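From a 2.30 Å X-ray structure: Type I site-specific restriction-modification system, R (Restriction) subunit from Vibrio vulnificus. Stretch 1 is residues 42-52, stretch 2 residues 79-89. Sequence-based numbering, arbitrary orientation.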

# COMPACT_ATOMS: atom_id res chain seq x y z
N GLY A 42 -26.12 -2.58 24.41
CA GLY A 42 -26.44 -1.66 23.33
C GLY A 42 -25.64 -1.64 22.05
O GLY A 42 -25.73 -0.65 21.32
N TRP A 43 -24.90 -2.71 21.76
CA TRP A 43 -24.07 -2.75 20.55
C TRP A 43 -24.82 -3.08 19.28
O TRP A 43 -24.23 -3.10 18.19
CB TRP A 43 -22.90 -3.71 20.74
CG TRP A 43 -21.90 -3.18 21.70
CD1 TRP A 43 -21.84 -3.42 23.04
CD2 TRP A 43 -20.90 -2.20 21.42
NE1 TRP A 43 -20.86 -2.64 23.62
CE2 TRP A 43 -20.27 -1.89 22.64
CE3 TRP A 43 -20.47 -1.57 20.25
CZ2 TRP A 43 -19.25 -0.94 22.73
CZ3 TRP A 43 -19.46 -0.63 20.34
CH2 TRP A 43 -18.85 -0.34 21.57
N GLU A 44 -26.13 -3.30 19.41
CA GLU A 44 -26.97 -3.63 18.26
C GLU A 44 -28.02 -2.56 17.98
O GLU A 44 -28.87 -2.72 17.11
CB GLU A 44 -27.65 -4.97 18.51
CG GLU A 44 -28.22 -5.65 17.28
CD GLU A 44 -29.31 -6.63 17.67
OE1 GLU A 44 -29.77 -6.55 18.83
OE2 GLU A 44 -29.72 -7.46 16.83
N ASN A 45 -27.95 -1.46 18.74
CA ASN A 45 -28.86 -0.33 18.61
C ASN A 45 -28.21 0.69 17.68
O ASN A 45 -27.18 1.27 18.03
CB ASN A 45 -29.10 0.31 19.97
CG ASN A 45 -29.80 -0.62 20.94
OD1 ASN A 45 -29.72 -0.43 22.16
ND2 ASN A 45 -30.52 -1.61 20.41
N ASN A 46 -28.83 0.92 16.53
CA ASN A 46 -28.31 1.85 15.52
C ASN A 46 -27.88 3.21 16.10
O ASN A 46 -28.57 3.78 16.93
CB ASN A 46 -29.37 2.02 14.42
CG ASN A 46 -29.75 0.69 13.77
OD1 ASN A 46 -30.91 0.43 13.45
ND2 ASN A 46 -28.74 -0.16 13.56
N PRO A 47 -26.78 3.79 15.56
CA PRO A 47 -25.92 3.30 14.48
C PRO A 47 -24.90 2.21 14.81
O PRO A 47 -24.24 1.69 13.91
CB PRO A 47 -25.28 4.59 13.98
CG PRO A 47 -24.98 5.25 15.25
CD PRO A 47 -26.26 5.07 16.07
N SER A 48 -24.75 1.86 16.08
CA SER A 48 -23.77 0.84 16.45
C SER A 48 -24.13 -0.53 15.90
O SER A 48 -25.30 -0.79 15.60
CB SER A 48 -23.64 0.77 17.97
OG SER A 48 -23.35 2.05 18.49
N ALA A 49 -23.13 -1.40 15.76
CA ALA A 49 -23.37 -2.75 15.26
C ALA A 49 -22.37 -3.76 15.83
O ALA A 49 -21.37 -3.38 16.46
CB ALA A 49 -23.31 -2.77 13.73
N ILE A 50 -22.67 -5.04 15.61
CA ILE A 50 -21.83 -6.15 16.03
C ILE A 50 -21.63 -6.98 14.79
O ILE A 50 -22.60 -7.29 14.09
CB ILE A 50 -22.52 -7.12 17.03
CG1 ILE A 50 -22.74 -6.46 18.39
CG2 ILE A 50 -21.67 -8.35 17.24
CD1 ILE A 50 -24.13 -5.93 18.57
N THR A 51 -20.39 -7.32 14.48
CA THR A 51 -20.15 -8.17 13.34
C THR A 51 -19.31 -9.35 13.82
O THR A 51 -18.12 -9.23 14.13
CB THR A 51 -19.48 -7.43 12.18
OG1 THR A 51 -18.49 -8.27 11.57
CG2 THR A 51 -18.88 -6.12 12.64
N GLU A 52 -19.98 -10.48 13.95
CA GLU A 52 -19.34 -11.71 14.40
C GLU A 52 -18.50 -12.27 13.27
O GLU A 52 -18.85 -12.16 12.09
CB GLU A 52 -20.39 -12.75 14.78
CG GLU A 52 -21.23 -12.44 15.99
CD GLU A 52 -22.06 -13.64 16.43
OE1 GLU A 52 -21.47 -14.73 16.66
OE2 GLU A 52 -23.30 -13.48 16.54
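Stretch 2, residues 79-89: LLKYTRDFPIA

The L79–K81 strand of stretch 2 runs antiparallel to the A49–T51 strand of stretch 1. Stretch 2 enters as this strand and turns a corner at Y82. A type I turn from T83 to F86 then reverses the chain, and a second strand, F86 to A89, follows. The first strand pairs with A49 to T51. The two strand axes approach to 5.0 Å, and their N-to-C directions differ by 159°.

Backbone hydrogen bonds set the register. A49 faces K81: A49 N donates to K81 O at 3.0 Å, and K81 N donates to A49 O at 3.0 Å. T51 faces L79 in the same way, with T51 N to L79 O and L79 N to T51 O both at 3.1 Å. Between them I50 and L80 form a non-hydrogen-bonded pair, I50 CA to L80 CA 5.0 Å. L80 instead bonds within stretch 2: L80 N donates to A89 O at 2.9 Å, so the L79–K81 strand lies between stretch 1 and the F86–A89 strand.

Past the ladder, one side-chain hydrogen bond extends the contact. S48 OG donates to Y82 O at 2.8 Å. S48 CA also lies 3.2 Å from K81 O, a CA-H...O contact.

Apolar contacts fall on both faces of the sheet. I50 and L80 share one face, with I50 CG1 4.2 Å from L80 CD2. L80 also packs on the W43 ring. L80 CB is 3.6 Å from W43 CE3 and sits over the ring face in a CH-pi contact. I88 meets the same ring at its edge, I88 CG2 to W43 CH2 3.7 Å. A49, T51, L79 and K81 point to the other face. There T51 CG2 touches L79 CB at 3.7 Å and K81 CE at 4.2 Å.

P47, preceded by a cis peptide bond, packs beside the turn, P47 CG 3.7 Å from T83 OG1. Together the two stretches bury 577 Å².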

# COMPACT_ATOMS: atom_id res chain seq x y z
N LEU A 79 -16.42 -7.76 16.27
CA LEU A 79 -15.90 -6.44 16.00
C LEU A 79 -17.05 -5.57 16.47
O LEU A 79 -18.20 -5.79 16.09
CB LEU A 79 -15.65 -6.28 14.50
CG LEU A 79 -14.74 -5.18 13.91
CD1 LEU A 79 -15.58 -4.23 13.09
CD2 LEU A 79 -13.98 -4.45 15.00
N LEU A 80 -16.76 -4.60 17.33
CA LEU A 80 -17.81 -3.72 17.83
C LEU A 80 -17.68 -2.39 17.13
O LEU A 80 -16.69 -1.71 17.29
CB LEU A 80 -17.66 -3.56 19.34
CG LEU A 80 -17.63 -4.89 20.10
CD1 LEU A 80 -17.53 -4.59 21.58
CD2 LEU A 80 -18.86 -5.72 19.83
N LYS A 81 -18.68 -2.03 16.34
CA LYS A 81 -18.64 -0.77 15.61
C LYS A 81 -19.50 0.27 16.29
O LYS A 81 -20.67 0.03 16.58
CB LYS A 81 -19.09 -0.98 14.15
CG LYS A 81 -18.26 -2.03 13.40
CD LYS A 81 -18.27 -1.85 11.89
CE LYS A 81 -19.58 -2.25 11.25
NZ LYS A 81 -19.36 -2.56 9.81
N TYR A 82 -18.90 1.42 16.58
CA TYR A 82 -19.65 2.50 17.20
C TYR A 82 -20.67 2.98 16.17
O TYR A 82 -21.83 3.24 16.47
CB TYR A 82 -18.75 3.66 17.58
CG TYR A 82 -19.54 4.80 18.13
CD1 TYR A 82 -20.28 4.64 19.30
CD2 TYR A 82 -19.59 6.02 17.48
CE1 TYR A 82 -21.04 5.68 19.82
CE2 TYR A 82 -20.34 7.07 17.98
CZ TYR A 82 -21.07 6.90 19.15
OH TYR A 82 -21.81 7.94 19.66
N THR A 83 -20.17 3.08 14.95
CA THR A 83 -20.94 3.51 13.80
C THR A 83 -20.63 2.51 12.69
O THR A 83 -19.75 1.65 12.86
CB THR A 83 -20.55 4.95 13.43
OG1 THR A 83 -21.54 5.84 13.96
CG2 THR A 83 -20.46 5.14 11.96
N ARG A 84 -21.37 2.58 11.59
CA ARG A 84 -21.17 1.66 10.48
C ARG A 84 -19.76 1.81 9.96
O ARG A 84 -19.07 0.81 9.77
CB ARG A 84 -22.18 1.94 9.35
CG ARG A 84 -22.20 0.85 8.28
CD ARG A 84 -21.98 1.40 6.88
NE ARG A 84 -23.20 1.96 6.29
CZ ARG A 84 -23.17 2.83 5.28
NH1 ARG A 84 -22.00 3.22 4.80
NH2 ARG A 84 -24.29 3.30 4.75
N ASP A 85 -19.33 3.05 9.77
CA ASP A 85 -18.00 3.35 9.26
C ASP A 85 -17.03 3.69 10.37
O ASP A 85 -16.02 4.35 10.13
CB ASP A 85 -18.07 4.52 8.28
CG ASP A 85 -18.84 4.19 7.02
OD1 ASP A 85 -18.66 3.06 6.52
OD2 ASP A 85 -19.60 5.04 6.52
N PHE A 86 -17.33 3.25 11.59
CA PHE A 86 -16.44 3.55 12.71
C PHE A 86 -16.28 2.44 13.75
O PHE A 86 -16.94 2.44 14.79
CB PHE A 86 -16.89 4.86 13.38
CG PHE A 86 -15.84 5.49 14.26
CD1 PHE A 86 -15.70 5.11 15.59
CD2 PHE A 86 -15.00 6.48 13.75
CE1 PHE A 86 -14.75 5.72 16.40
CE2 PHE A 86 -14.05 7.09 14.56
CZ PHE A 86 -13.93 6.71 15.88
N PRO A 87 -15.40 1.46 13.47
CA PRO A 87 -15.14 0.35 14.39
C PRO A 87 -14.49 0.91 15.67
O PRO A 87 -13.80 1.93 15.62
CB PRO A 87 -14.19 -0.54 13.58
CG PRO A 87 -13.50 0.41 12.68
CD PRO A 87 -14.62 1.32 12.23
N ILE A 88 -14.70 0.27 16.81
CA ILE A 88 -14.11 0.80 18.01
C ILE A 88 -13.53 -0.22 19.00
O ILE A 88 -12.67 0.12 19.79
CB ILE A 88 -15.12 1.73 18.75
CG1 ILE A 88 -14.40 2.52 19.85
CG2 ILE A 88 -16.28 0.90 19.29
CD1 ILE A 88 -15.15 3.77 20.32
N ALA A 89 -13.98 -1.47 18.95
CA ALA A 89 -13.45 -2.50 19.86
C ALA A 89 -13.45 -3.91 19.25
O ALA A 89 -14.05 -4.16 18.21
CB ALA A 89 -14.22 -2.51 21.19